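Local structure of sigma regulatory family protein-PP2C phosphatase (Chlamydia trachomatis serovar L2, 6MAB) at residues Gln30-Asn35 and Asn153-Gly158; Ala115-Ser120 and Val126-Gln131; Tyr147-Thr152 and Val204-Asp209; Lys169-Ser174 and Leu180-Ser185. The protein is probably a membrane-bound PP2C-type phosphatase of sigma-factor regulation, whose periplasmic sensor domain, the part described here, is implicated in responding to TCA cycle intermediates. One frame throughout, in Å; residues are numbered along the deposited sequence. Where two conformers were deposited one is given.

Overall arrangement
The four contacts gather where two antiparallel sheets meet beside the long N-terminal helix 2-31, an arrangement consistent with a double Cache sensor. Interaction 2 is a hairpin at the edge of the five-stranded sheet, and interaction 4 a hairpin at the edge of the six-stranded sheet; their centres are about 15 Å apart, and L117 packs on both I172 and L180. Interaction 3, centred about 4 Å from interaction 2, folds a loop of the second module onto the first sheet. Interaction 1 joins the end of helix 2-31 to helix 153-160, which links the sheets. Along the chain, interactions 1 and 3 alternate, enclosing hairpins 2 and 4 respectively, so the chain passes between both modules.

Interaction 1: residues Gln30-Asn35 and Asn153-Gly158; sequences QTIPLN and NYLLNG
T31 and L155 are the main partners, their side chains sliding past each other in opposite directions. The hydroxyl oxygen T31 OG1 lies 3.3 Å from methyl L155 CD2, while T31 CB and CG2 meet the same methyl. With chi1 at 54°, OG1 sits between the backbone N and the carbonyl carbon, which suits its hydrogen bond to T27 O one turn earlier; its polar need is thus met inside its own helix and L155 adds only van der Waals contact. The carbonyl of T31 reaches the other helix through a water, which donates to T31 O at 2.8 Å and lies 2.6 Å from Y154 OH. This water stands at the edge of the Y154 ring, in its plane, and one ring face carries L155 CG, 3.5 Å above the plane and displaced toward the rim.

The joint is a helix-to-helix junction: the C-terminal part of helix 2-31 faces the first turn of helix 153-160, the connector between the two sheet modules. I32 comes next, its terminal methyl CD1 approaching L155 CD1 to 3.3 Å, tighter than usual for two carbons. Beyond it, P33 centres an inverse gamma turn, in which L34 N donates to I32 O at 2.8 Å. L34 then takes the N-cap position of helix 35-45, and N35 ND2 turns to L114 O and T132 OG1 on the sheet.

Interaction 2: residues Ala115-Ser120 and Val126-Gln131; sequences ATLRHS and VLAVLQ
R118 and L127 form a reciprocal backbone pair: L127 N donates to R118 O at 2.8 Å with an N-H...O angle of 176°, and R118 N returns a bond to L127 O at 3.0 Å. T116 and V129 repeat the pattern, V129 N reaching T116 O at 2.8 Å, but both donors of this pair are tilted out of the carbonyl planes. The strand directions differ by 146°, an antiparallel hairpin with appreciable twist. Between and beside these pairs, CA-H...O contacts fill in, the shortest from L117 CA to L127 O at 3.3 Å.

On the face bearing T116, R118, L127 and V129, chi1 puts R118 CG against V129 CG2, 3.8 Å away, and the bend at chi2 then turns the rest of the chain outward. Its guanidinium continues to F205 O and a cation-pi contact with F106. T116 and V129 run side by side, the threonine hydroxyl being bonded to M252 O. On the reverse face A115 CB meets L130 CD1 at 3.9 Å, and V126 CG2 comes obliquely to the H119 ring. The backbone bonds therefore fix the strand register, while the polar ends on the R118 face are left to tie the hairpin to neighbouring loops.

Interaction 3: residues Tyr147-Thr152 and Val204-Asp209; sequences YTLSDT and VFLRDD
L149 and L206 reach toward each other tip to tip, each offering both methyls: CD2 of L149 lies 3.8 Å from CD2 of L206, and their CD1 atoms are 4.0 Å apart. Y147 crosses L206 at a slant, its OH 4.0 Å from L206 CD2. The same phenol bonds a water, donating to it at 2.7 Å, and that water in turn donates to L206 O at 2.8 Å. The water lies in the ring plane at its edge and bridges the phenol to the loop; CG of Y147 is anti to the backbone N (chi1 178°), which carries the ring out from the strand to this point. L206 is thus held twice, its side chain by methyl contact and its carbonyl through the water.

Further out, V129 on the adjacent strand packs against both leucines, and Y101 meets the Y147 ring edge-to-face. The loop itself is stiffened by R207, which grips D209 side-on: NE to OD1 at 3.2 Å and NH2 to OD2 at 2.9 Å, the latter nearly in the guanidinium plane. R207 NH1 adds a salt bridge to E104.

Y147, L149 and V129 lie on the sheet face opposite the one that packs on helix 35-45, and L206 covers it. A sheet with strand order 2-1-5-4-3, one face backed by helices and the other roofed by loops, is characteristic of Cache and PAS-like sensor modules, where the loop-covered face commonly houses the ligand pocket.

Interaction 4: residues Lys169-Ser174 and Leu180-Ser185; sequences KTAILS and LQATDS
A171 pairs with A182 and I172 with Q181 in antiparallel register, the two short strands pointing 173° apart. This is a beta hairpin at the edge of the six-stranded sheet of the second module, with strand 254-261 beside 169-174 on its inner side. Its bonding departs from a simple ladder. I172 N donates to Q181 O at 2.9 Å, but I172 O is taken by L180 N at 2.7 Å, one residue earlier than regular pairing would give. L180 has a helix-like psi of -39°, so L180 and Q181 together lie opposite I172, resembling a classic beta bulge; Q181 N is buried with no partner in the model.

At the other end T183 N donates to T170 O, and the return bond ends on a side chain: T170 N gives its hydrogen to T183 OG1 at 2.9 Å, nearly straight. A chi1 of -55° sets that hydroxyl beside T183's own backbone N, where it can accept from T170 and still bond L160 O, fastening the hairpin to the end of helix 153-160.

K169 passes T183 at about a right angle, CB to CB 3.8 Å. Its CD then lies 3.4 Å from D184 OD2, yet the charged NZ stays 5.5 Å from that oxygen, which is bonded instead to Y259 OH. A171 CB and A182 CB touch at 3.7 Å. At the bulge, L180 splits its methyls between neighbours, CD1 turning to I172 CG2 and CD2 resting 4.0 Å from S174 CB.

Interaction 1: residues Gln30-Asn35 and Asn153-Gly158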
loop_
_atom_site.group_PDB
_atom_site.type_symbol
_atom_site.label_atom_id
_atom_site.label_comp_id
_atom_site.label_asym_id
_atom_site.label_seq_id
_atom_site.Cartn_x
_atom_site.Cartn_y
_atom_site.Cartn_z
ATOM N N GLN A 30 -0.859 7.512 10.224
ATOM C CA GLN A 30 -0.043 7.637 11.417
ATOM C C GLN A 30 0.999 6.528 11.544
ATOM O O GLN A 30 2.012 6.720 12.236
ATOM C CB GLN A 30 -0.950 7.644 12.647
ATOM C CG GLN A 30 -1.892 8.842 12.708
ATOM C CD GLN A 30 -1.136 10.162 12.579
ATOM O OE1 GLN A 30 -1.475 11.008 11.754
ATOM N NE2 GLN A 30 -0.090 10.327 13.383
ATOM N N THR A 31 0.812 5.398 10.849
ATOM C CA THR A 31 1.631 4.215 11.064
ATOM C C THR A 31 2.506 3.816 9.879
ATOM O O THR A 31 3.550 3.199 10.094
ATOM C CB THR A 31 0.738 3.018 11.419
ATOM O OG1 THR A 31 -0.260 2.849 10.413
ATOM C CG2 THR A 31 0.052 3.242 12.751
ATOM N N ILE A 32 2.129 4.139 8.644
ATOM C CA ILE A 32 2.938 3.713 7.493
ATOM C C ILE A 32 4.088 4.662 7.139
ATOM O O ILE A 32 5.241 4.200 7.026
ATOM C CB ILE A 32 2.036 3.483 6.275
ATOM C CG1 ILE A 32 1.052 2.342 6.552
ATOM C CG2 ILE A 32 2.889 3.166 5.038
ATOM C CD1 ILE A 32 1.664 1.004 6.811
ATOM N N PRO A 33 3.856 5.980 6.918
ATOM C CA PRO A 33 4.896 6.841 6.329
ATOM C C PRO A 33 5.883 7.377 7.363
ATOM O O PRO A 33 5.998 8.594 7.590
ATOM C CB PRO A 33 4.058 7.937 5.665
ATOM C CG PRO A 33 2.906 8.130 6.617
ATOM C CD PRO A 33 2.597 6.726 7.118
ATOM N N LEU A 34 6.623 6.454 7.976
ATOM C CA LEU A 34 7.610 6.750 9.016
ATOM C C LEU A 34 9.035 6.867 8.460
ATOM O O LEU A 34 10.017 6.622 9.190
ATOM C CB LEU A 34 7.541 5.683 10.096
ATOM C CG LEU A 34 6.163 5.545 10.763
ATOM C CD1 LEU A 34 6.199 4.461 11.838
ATOM C CD2 LEU A 34 5.678 6.878 11.338
ATOM N N ASN A 35 9.141 7.322 7.206
ATOM C CA ASN A 35 10.416 7.468 6.520
ATOM C C ASN A 35 11.424 8.269 7.329
ATOM O O ASN A 35 12.592 7.878 7.434
ATOM C CB ASN A 35 10.189 8.122 5.174
ATOM C CG ASN A 35 9.227 7.325 4.297
ATOM O OD1 ASN A 35 8.040 7.191 4.623
ATOM N ND2 ASN A 35 9.737 6.797 3.181
ATOM N N ASN A 153 0.969 -6.926 8.231
ATOM C CA ASN A 153 -0.055 -7.712 8.908
ATOM C C ASN A 153 -0.389 -7.139 10.285
ATOM O O ASN A 153 -1.551 -7.175 10.695
ATOM C CB ASN A 153 0.335 -9.190 9.000
ATOM C CG ASN A 153 1.709 -9.461 9.618
ATOM O OD1 ASN A 153 2.409 -8.579 10.105
ATOM N ND2 ASN A 153 2.083 -10.742 9.605
ATOM N N TYR A 154 0.603 -6.588 10.999
ATOM C CA TYR A 154 0.339 -6.048 12.333
ATOM C C TYR A 154 -0.624 -4.860 12.298
ATOM O O TYR A 154 -1.247 -4.541 13.324
ATOM C CB TYR A 154 1.659 -5.645 13.008
ATOM C CG TYR A 154 2.258 -4.371 12.459
ATOM C CD1 TYR A 154 2.942 -4.345 11.254
ATOM C CD2 TYR A 154 2.127 -3.178 13.166
ATOM C CE1 TYR A 154 3.489 -3.156 10.766
ATOM C CE2 TYR A 154 2.673 -2.006 12.699
ATOM C CZ TYR A 154 3.353 -1.994 11.502
ATOM O OH TYR A 154 3.883 -0.809 11.025
ATOM N N LEU A 155 -0.784 -4.221 11.144
ATOM C CA LEU A 155 -1.786 -3.178 10.940
ATOM C C LEU A 155 -3.047 -3.703 10.293
ATOM O O LEU A 155 -4.148 -3.508 10.802
ATOM C CB LEU A 155 -1.227 -2.085 10.049
ATOM C CG LEU A 155 -0.136 -1.218 10.644
ATOM C CD1 LEU A 155 0.594 -0.522 9.506
ATOM C CD2 LEU A 155 -0.769 -0.206 11.619
ATOM N N LEU A 156 -2.900 -4.390 9.160
ATOM C CA LEU A 156 -4.076 -4.762 8.400
ATOM C C LEU A 156 -4.909 -5.853 9.061
ATOM O O LEU A 156 -6.136 -5.865 8.878
ATOM C CB LEU A 156 -3.674 -5.189 6.991
ATOM C CG LEU A 156 -3.078 -4.063 6.161
ATOM C CD1 LEU A 156 -2.937 -4.503 4.705
ATOM C CD2 LEU A 156 -3.885 -2.751 6.240
ATOM N N ASN A 157 -4.303 -6.803 9.794
ATOM C CA ASN A 157 -5.120 -7.820 10.450
ATOM C C ASN A 157 -6.177 -7.167 11.326
ATOM O O ASN A 157 -7.352 -7.545 11.283
ATOM C CB ASN A 157 -4.267 -8.776 11.281
ATOM C CG ASN A 157 -3.433 -9.701 10.421
ATOM O OD1 ASN A 157 -3.530 -9.670 9.194
ATOM N ND2 ASN A 157 -2.567 -10.485 11.054
ATOM N N GLY A 158 -5.779 -6.169 12.112
ATOM C CA GLY A 158 -6.742 -5.502 12.975
ATOM C C GLY A 158 -7.695 -4.589 12.221
ATOM O O GLY A 158 -8.886 -4.531 12.541
HETATM O O HOH W 1 4.146 1.524 12.221
#

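Interaction 2: residues Ala115-Ser120 and Val126-Gln131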
loop_
_atom_site.group_PDB
_atom_site.type_symbol
_atom_site.label_atom_id
_atom_site.label_comp_id
_atom_site.label_asym_id
_atom_site.label_seq_id
_atom_site.Cartn_x
_atom_site.Cartn_y
_atom_site.Cartn_z
ATOM N N ALA A 115 5.921 6.552 0.537
ATOM C CA ALA A 115 5.481 5.376 1.277
ATOM C C ALA A 115 4.247 4.822 0.590
ATOM O O ALA A 115 3.315 5.571 0.297
ATOM C CB ALA A 115 5.173 5.718 2.733
ATOM N N THR A 116 4.234 3.526 0.316
ATOM C CA THR A 116 3.085 2.945 -0.360
ATOM C C THR A 116 2.949 1.495 0.073
ATOM O O THR A 116 3.725 1.001 0.886
ATOM C CB THR A 116 3.210 3.118 -1.865
ATOM O OG1 THR A 116 1.974 2.766 -2.496
ATOM C CG2 THR A 116 4.371 2.320 -2.436
ATOM N N LEU A 117 1.897 0.848 -0.417
ATOM C CA LEU A 117 1.664 -0.568 -0.165
ATOM C C LEU A 117 1.766 -1.340 -1.465
ATOM O O LEU A 117 1.265 -0.890 -2.501
ATOM C CB LEU A 117 0.291 -0.791 0.439
ATOM C CG LEU A 117 0.029 -0.065 1.759
ATOM C CD1 LEU A 117 -1.418 -0.268 2.198
ATOM C CD2 LEU A 117 0.966 -0.527 2.839
ATOM N N ARG A 118 2.413 -2.514 -1.395
ATOM C CA ARG A 118 2.536 -3.425 -2.533
ATOM C C ARG A 118 2.358 -4.848 -2.023
ATOM O O ARG A 118 2.701 -5.177 -0.888
ATOM C CB ARG A 118 3.894 -3.320 -3.264
ATOM C CG ARG A 118 4.195 -1.937 -3.867
ATOM C CD ARG A 118 3.191 -1.587 -4.961
ATOM N NE ARG A 118 3.339 -0.201 -5.455
ATOM C CZ ARG A 118 4.087 0.131 -6.490
ATOM N NH1 ARG A 118 4.770 -0.799 -7.142
ATOM N NH2 ARG A 118 4.137 1.391 -6.898
ATOM N N HIS A 119 1.795 -5.686 -2.873
ATOM C CA HIS A 119 1.697 -7.104 -2.575
ATOM C C HIS A 119 3.053 -7.740 -2.837
ATOM O O HIS A 119 3.717 -7.411 -3.813
ATOM C CB HIS A 119 0.634 -7.735 -3.463
ATOM C CG HIS A 119 0.122 -9.039 -2.964
ATOM N ND1 HIS A 119 0.847 -10.208 -3.069
ATOM C CD2 HIS A 119 -1.059 -9.374 -2.393
ATOM C CE1 HIS A 119 0.142 -11.201 -2.560
ATOM N NE2 HIS A 119 -1.016 -10.723 -2.143
ATOM N N SER A 120 3.463 -8.653 -1.964
ATOM C CA SER A 120 4.776 -9.266 -2.107
ATOM C C SER A 120 4.846 -10.242 -3.270
ATOM O O SER A 120 5.947 -10.605 -3.694
ATOM C CB SER A 120 5.136 -10.017 -0.834
ATOM O OG SER A 120 4.266 -11.109 -0.679
ATOM N N VAL A 126 1.190 -8.339 2.269
ATOM C CA VAL A 126 1.234 -6.972 1.773
ATOM C C VAL A 126 2.304 -6.223 2.546
ATOM O O VAL A 126 2.373 -6.310 3.778
ATOM C CB VAL A 126 -0.137 -6.294 1.912
ATOM C CG1 VAL A 126 -0.064 -4.830 1.586
ATOM C CG2 VAL A 126 -1.121 -6.973 0.990
ATOM N N LEU A 127 3.126 -5.481 1.821
ATOM C CA LEU A 127 4.295 -4.821 2.368
ATOM C C LEU A 127 4.143 -3.313 2.285
ATOM O O LEU A 127 3.636 -2.780 1.296
ATOM C CB LEU A 127 5.538 -5.214 1.607
ATOM C CG LEU A 127 5.884 -6.699 1.589
ATOM C CD1 LEU A 127 6.996 -7.000 0.587
ATOM C CD2 LEU A 127 6.265 -7.136 2.990
ATOM N N ALA A 128 4.595 -2.634 3.335
ATOM C CA ALA A 128 4.829 -1.207 3.270
ATOM C C ALA A 128 6.180 -0.985 2.618
ATOM O O ALA A 128 7.205 -1.421 3.146
ATOM C CB ALA A 128 4.818 -0.622 4.672
ATOM N N VAL A 129 6.167 -0.319 1.477
ATOM C CA VAL A 129 7.363 -0.027 0.701
ATOM C C VAL A 129 7.678 1.437 0.933
ATOM O O VAL A 129 6.926 2.309 0.489
ATOM C CB VAL A 129 7.149 -0.309 -0.786
ATOM C CG1 VAL A 129 8.419 -0.043 -1.570
ATOM C CG2 VAL A 129 6.651 -1.748 -0.992
ATOM N N LEU A 130 8.776 1.691 1.626
ATOM C CA LEU A 130 9.222 3.043 1.942
ATOM C C LEU A 130 10.537 3.313 1.225
ATOM O O LEU A 130 11.464 2.502 1.290
ATOM C CB LEU A 130 9.396 3.218 3.441
ATOM C CG LEU A 130 8.132 3.633 4.177
ATOM C CD1 LEU A 130 7.023 2.596 4.042
ATOM C CD2 LEU A 130 8.422 3.910 5.643
ATOM N N GLN A 131 10.583 4.418 0.490
ATOM C CA GLN A 131 11.771 4.847 -0.225
ATOM C C GLN A 131 12.078 6.271 0.170
ATOM O O GLN A 131 11.183 7.122 0.118
ATOM C CB GLN A 131 11.550 4.721 -1.731
ATOM C CG GLN A 131 11.237 3.291 -2.099
ATOM C CD GLN A 131 11.014 3.057 -3.594
ATOM O OE1 GLN A 131 11.326 3.904 -4.436
ATOM N NE2 GLN A 131 10.493 1.879 -3.919
#

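Interaction 3: residues Tyr147-Thr152 and Val204-Asp209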
loop_
_atom_site.group_PDB
_atom_site.type_symbol
_atom_site.label_atom_id
_atom_site.label_comp_id
_atom_site.label_asym_id
_atom_site.label_seq_id
_atom_site.Cartn_x
_atom_site.Cartn_y
_atom_site.Cartn_z
ATOM N N TYR A 147 15.747 2.015 1.139
ATOM C CA TYR A 147 14.617 1.212 0.713
ATOM C C TYR A 147 14.262 0.234 1.831
ATOM O O TYR A 147 15.113 -0.550 2.253
ATOM C CB TYR A 147 15.033 0.486 -0.562
ATOM C CG TYR A 147 14.031 -0.458 -1.192
ATOM C CD1 TYR A 147 13.910 -1.759 -0.755
ATOM C CD2 TYR A 147 13.252 -0.051 -2.270
ATOM C CE1 TYR A 147 13.000 -2.646 -1.362
ATOM C CE2 TYR A 147 12.345 -0.926 -2.877
ATOM C CZ TYR A 147 12.237 -2.216 -2.420
ATOM O OH TYR A 147 11.358 -3.100 -3.020
ATOM N N THR A 148 13.021 0.288 2.325
ATOM C CA THR A 148 12.582 -0.642 3.359
ATOM C C THR A 148 11.260 -1.306 2.979
ATOM O O THR A 148 10.385 -0.707 2.329
ATOM C CB THR A 148 12.455 -0.001 4.744
ATOM O OG1 THR A 148 11.554 1.088 4.686
ATOM C CG2 THR A 148 13.803 0.495 5.244
ATOM N N LEU A 149 11.160 -2.575 3.379
ATOM C CA LEU A 149 9.966 -3.404 3.253
ATOM C C LEU A 149 9.570 -3.906 4.635
ATOM O O LEU A 149 10.392 -4.511 5.332
ATOM C CB LEU A 149 10.223 -4.603 2.339
ATOM C CG LEU A 149 10.706 -4.349 0.916
ATOM C CD1 LEU A 149 10.978 -5.681 0.213
ATOM C CD2 LEU A 149 9.713 -3.515 0.105
ATOM N N SER A 150 8.323 -3.651 5.020
ATOM C CA SER A 150 7.772 -4.033 6.313
ATOM C C SER A 150 6.451 -4.786 6.118
ATOM O O SER A 150 5.560 -4.321 5.390
ATOM C CB SER A 150 7.574 -2.746 7.179
ATOM O OG SER A 150 6.730 -2.962 8.283
ATOM N N ASP A 151 6.320 -5.957 6.753
ATOM C CA ASP A 151 5.055 -6.685 6.682
ATOM C C ASP A 151 3.977 -5.875 7.394
ATOM O O ASP A 151 4.151 -5.490 8.556
ATOM C CB ASP A 151 5.203 -8.058 7.318
ATOM C CG ASP A 151 4.083 -9.006 6.944
ATOM O OD1 ASP A 151 2.947 -8.550 6.735
ATOM O OD2 ASP A 151 4.348 -10.231 6.868
ATOM N N THR A 152 2.877 -5.594 6.701
ATOM C CA THR A 152 1.799 -4.805 7.280
ATOM C C THR A 152 0.748 -5.629 8.014
ATOM O O THR A 152 -0.266 -5.061 8.428
ATOM C CB THR A 152 1.108 -3.974 6.211
ATOM O OG1 THR A 152 0.426 -4.836 5.290
ATOM C CG2 THR A 152 2.121 -3.106 5.482
ATOM N N VAL A 204 1.097 -2.911 -8.385
ATOM C CA VAL A 204 0.579 -3.820 -7.375
ATOM C C VAL A 204 1.700 -4.548 -6.636
ATOM O O VAL A 204 1.589 -4.802 -5.442
ATOM C CB VAL A 204 -0.392 -4.832 -8.035
ATOM C CG1 VAL A 204 -0.739 -5.965 -7.091
ATOM C CG2 VAL A 204 -1.662 -4.137 -8.510
ATOM N N PHE A 205 2.749 -4.935 -7.338
ATOM C CA PHE A 205 3.805 -5.770 -6.804
ATOM C C PHE A 205 5.071 -4.925 -6.609
ATOM O O PHE A 205 5.056 -3.698 -6.788
ATOM C CB PHE A 205 4.000 -6.961 -7.739
ATOM C CG PHE A 205 2.779 -7.837 -7.873
ATOM C CD1 PHE A 205 2.342 -8.612 -6.812
ATOM C CD2 PHE A 205 2.086 -7.902 -9.069
ATOM C CE1 PHE A 205 1.232 -9.411 -6.933
ATOM C CE2 PHE A 205 0.969 -8.706 -9.212
ATOM C CZ PHE A 205 0.540 -9.473 -8.161
ATOM N N LEU A 206 6.176 -5.573 -6.236
ATOM C CA LEU A 206 7.401 -4.834 -5.935
ATOM C C LEU A 206 8.158 -4.411 -7.178
ATOM O O LEU A 206 9.032 -3.543 -7.090
ATOM C CB LEU A 206 8.329 -5.660 -5.057
ATOM C CG LEU A 206 7.851 -5.980 -3.650
ATOM C CD1 LEU A 206 8.859 -6.863 -2.972
ATOM C CD2 LEU A 206 7.685 -4.676 -2.873
ATOM N N ARG A 207 7.828 -4.987 -8.333
ATOM C CA ARG A 207 8.425 -4.635 -9.605
ATOM C C ARG A 207 7.314 -4.340 -10.598
ATOM O O ARG A 207 6.231 -4.923 -10.520
ATOM C CB ARG A 207 9.314 -5.757 -10.142
ATOM C CG ARG A 207 10.482 -6.086 -9.248
ATOM C CD ARG A 207 11.173 -7.360 -9.714
ATOM N NE ARG A 207 11.491 -7.286 -11.131
ATOM C CZ ARG A 207 12.653 -6.893 -11.645
ATOM N NH1 ARG A 207 13.668 -6.526 -10.873
ATOM N NH2 ARG A 207 12.799 -6.876 -12.964
ATOM N N ASP A 208 7.587 -3.430 -11.528
ATOM C CA ASP A 208 6.587 -3.005 -12.503
ATOM C C ASP A 208 6.378 -4.011 -13.630
ATOM O O ASP A 208 5.611 -3.719 -14.553
ATOM C CB ASP A 208 6.986 -1.649 -13.094
ATOM N N ASP A 209 7.021 -5.183 -13.575
ATOM C CA ASP A 209 6.961 -6.173 -14.644
ATOM C C ASP A 209 6.384 -7.506 -14.179
ATOM O O ASP A 209 6.618 -8.538 -14.816
ATOM C CB ASP A 209 8.357 -6.392 -15.236
ATOM C CG ASP A 209 9.343 -6.957 -14.222
ATOM O OD1 ASP A 209 8.977 -7.055 -13.030
ATOM O OD2 ASP A 209 10.483 -7.304 -14.612
HETATM O O HOH W 2 9.774 -1.980 -4.859
#

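Interaction 4: residues Lys169-Ser174 and Leu180-Ser185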
loop_
_atom_site.group_PDB
_atom_site.type_symbol
_atom_site.label_atom_id
_atom_site.label_comp_id
_atom_site.label_asym_id
_atom_site.label_seq_id
_atom_site.Cartn_x
_atom_site.Cartn_y
_atom_site.Cartn_z
ATOM N N LYS A 169 -16.584 -4.154 6.810
ATOM C CA LYS A 169 -15.449 -4.849 6.233
ATOM C C LYS A 169 -14.613 -3.864 5.426
ATOM O O LYS A 169 -15.066 -2.765 5.111
ATOM C CB LYS A 169 -15.938 -5.998 5.355
ATOM C CG LYS A 169 -16.848 -6.962 6.110
ATOM C CD LYS A 169 -17.385 -8.075 5.218
ATOM C CE LYS A 169 -18.371 -8.967 5.975
ATOM N NZ LYS A 169 -19.488 -8.193 6.596
ATOM N N THR A 170 -13.378 -4.259 5.105
ATOM C CA THR A 170 -12.417 -3.328 4.522
ATOM C C THR A 170 -11.610 -4.017 3.430
ATOM O O THR A 170 -11.248 -5.189 3.555
ATOM C CB THR A 170 -11.448 -2.787 5.594
ATOM O OG1 THR A 170 -12.192 -2.209 6.666
ATOM C CG2 THR A 170 -10.468 -1.745 5.011
ATOM N N ALA A 171 -11.292 -3.268 2.379
ATOM C CA ALA A 171 -10.365 -3.703 1.340
ATOM C C ALA A 171 -9.380 -2.574 1.075
ATOM O O ALA A 171 -9.764 -1.405 1.020
ATOM C CB ALA A 171 -11.077 -4.072 0.061
ATOM N N ILE A 172 -8.106 -2.936 0.953
ATOM C CA ILE A 172 -7.047 -2.011 0.572
ATOM C C ILE A 172 -6.870 -2.104 -0.934
ATOM O O ILE A 172 -6.665 -3.209 -1.468
ATOM C CB ILE A 172 -5.735 -2.349 1.294
ATOM C CG1 ILE A 172 -5.938 -2.364 2.811
ATOM C CG2 ILE A 172 -4.606 -1.403 0.866
ATOM C CD1 ILE A 172 -6.418 -1.066 3.417
ATOM N N LEU A 173 -6.959 -0.956 -1.610
ATOM C CA LEU A 173 -6.992 -0.868 -3.072
ATOM C C LEU A 173 -5.733 -0.200 -3.590
ATOM O O LEU A 173 -5.363 0.881 -3.129
ATOM C CB LEU A 173 -8.191 -0.045 -3.563
ATOM C CG LEU A 173 -9.565 -0.656 -3.738
ATOM C CD1 LEU A 173 -9.907 -1.619 -2.628
ATOM C CD2 LEU A 173 -10.547 0.501 -3.826
ATOM N N SER A 174 -5.125 -0.805 -4.608
ATOM C CA SER A 174 -4.071 -0.127 -5.343
ATOM C C SER A 174 -4.660 1.017 -6.168
ATOM O O SER A 174 -5.871 1.106 -6.399
ATOM C CB SER A 174 -3.351 -1.115 -6.258
ATOM O OG SER A 174 -4.140 -1.349 -7.411
ATOM N N LEU A 180 -5.531 -5.244 -2.821
ATOM C CA LEU A 180 -4.334 -5.881 -2.289
ATOM C C LEU A 180 -4.679 -6.892 -1.205
ATOM O O LEU A 180 -4.053 -7.957 -1.115
ATOM C CB LEU A 180 -3.383 -4.821 -1.752
ATOM C CG LEU A 180 -2.917 -3.731 -2.716
ATOM C CD1 LEU A 180 -1.899 -2.822 -2.007
ATOM C CD2 LEU A 180 -2.328 -4.299 -3.981
ATOM N N GLN A 181 -5.654 -6.564 -0.357
ATOM C CA GLN A 181 -6.046 -7.418 0.747
ATOM C C GLN A 181 -7.392 -6.942 1.260
ATOM O O GLN A 181 -7.639 -5.729 1.334
ATOM C CB GLN A 181 -4.992 -7.394 1.853
ATOM C CG GLN A 181 -5.183 -8.442 2.897
ATOM C CD GLN A 181 -3.935 -8.642 3.705
ATOM O OE1 GLN A 181 -3.783 -8.061 4.776
ATOM N NE2 GLN A 181 -3.017 -9.468 3.191
ATOM N N ALA A 182 -8.252 -7.888 1.613
ATOM C CA ALA A 182 -9.571 -7.548 2.130
ATOM C C ALA A 182 -9.975 -8.487 3.255
ATOM O O ALA A 182 -9.460 -9.607 3.387
ATOM C CB ALA A 182 -10.636 -7.595 1.012
ATOM N N THR A 183 -10.953 -8.032 4.045
ATOM C CA THR A 183 -11.565 -8.873 5.065
ATOM C C THR A 183 -11.938 -10.225 4.482
ATOM O O THR A 183 -11.701 -11.272 5.087
ATOM C CB THR A 183 -12.818 -8.193 5.617
ATOM O OG1 THR A 183 -12.469 -6.873 6.100
ATOM C CG2 THR A 183 -13.453 -9.048 6.723
ATOM N N ASP A 184 -12.564 -10.197 3.320
ATOM C CA ASP A 184 -12.896 -11.404 2.573
ATOM C C ASP A 184 -11.713 -11.702 1.649
ATOM O O ASP A 184 -11.478 -10.988 0.673
ATOM C CB ASP A 184 -14.199 -11.194 1.807
ATOM C CG ASP A 184 -15.401 -11.080 2.725
ATOM O OD1 ASP A 184 -15.750 -12.086 3.385
ATOM O OD2 ASP A 184 -15.993 -9.981 2.801
ATOM N N SER A 185 -10.948 -12.743 1.981
ATOM C CA SER A 185 -9.747 -13.075 1.224
ATOM C C SER A 185 -10.053 -13.455 -0.219
ATOM O O SER A 185 -9.157 -13.400 -1.071
ATOM C CB SER A 185 -9.004 -14.216 1.925
ATOM O OG SER A 185 -8.058 -14.813 1.061
#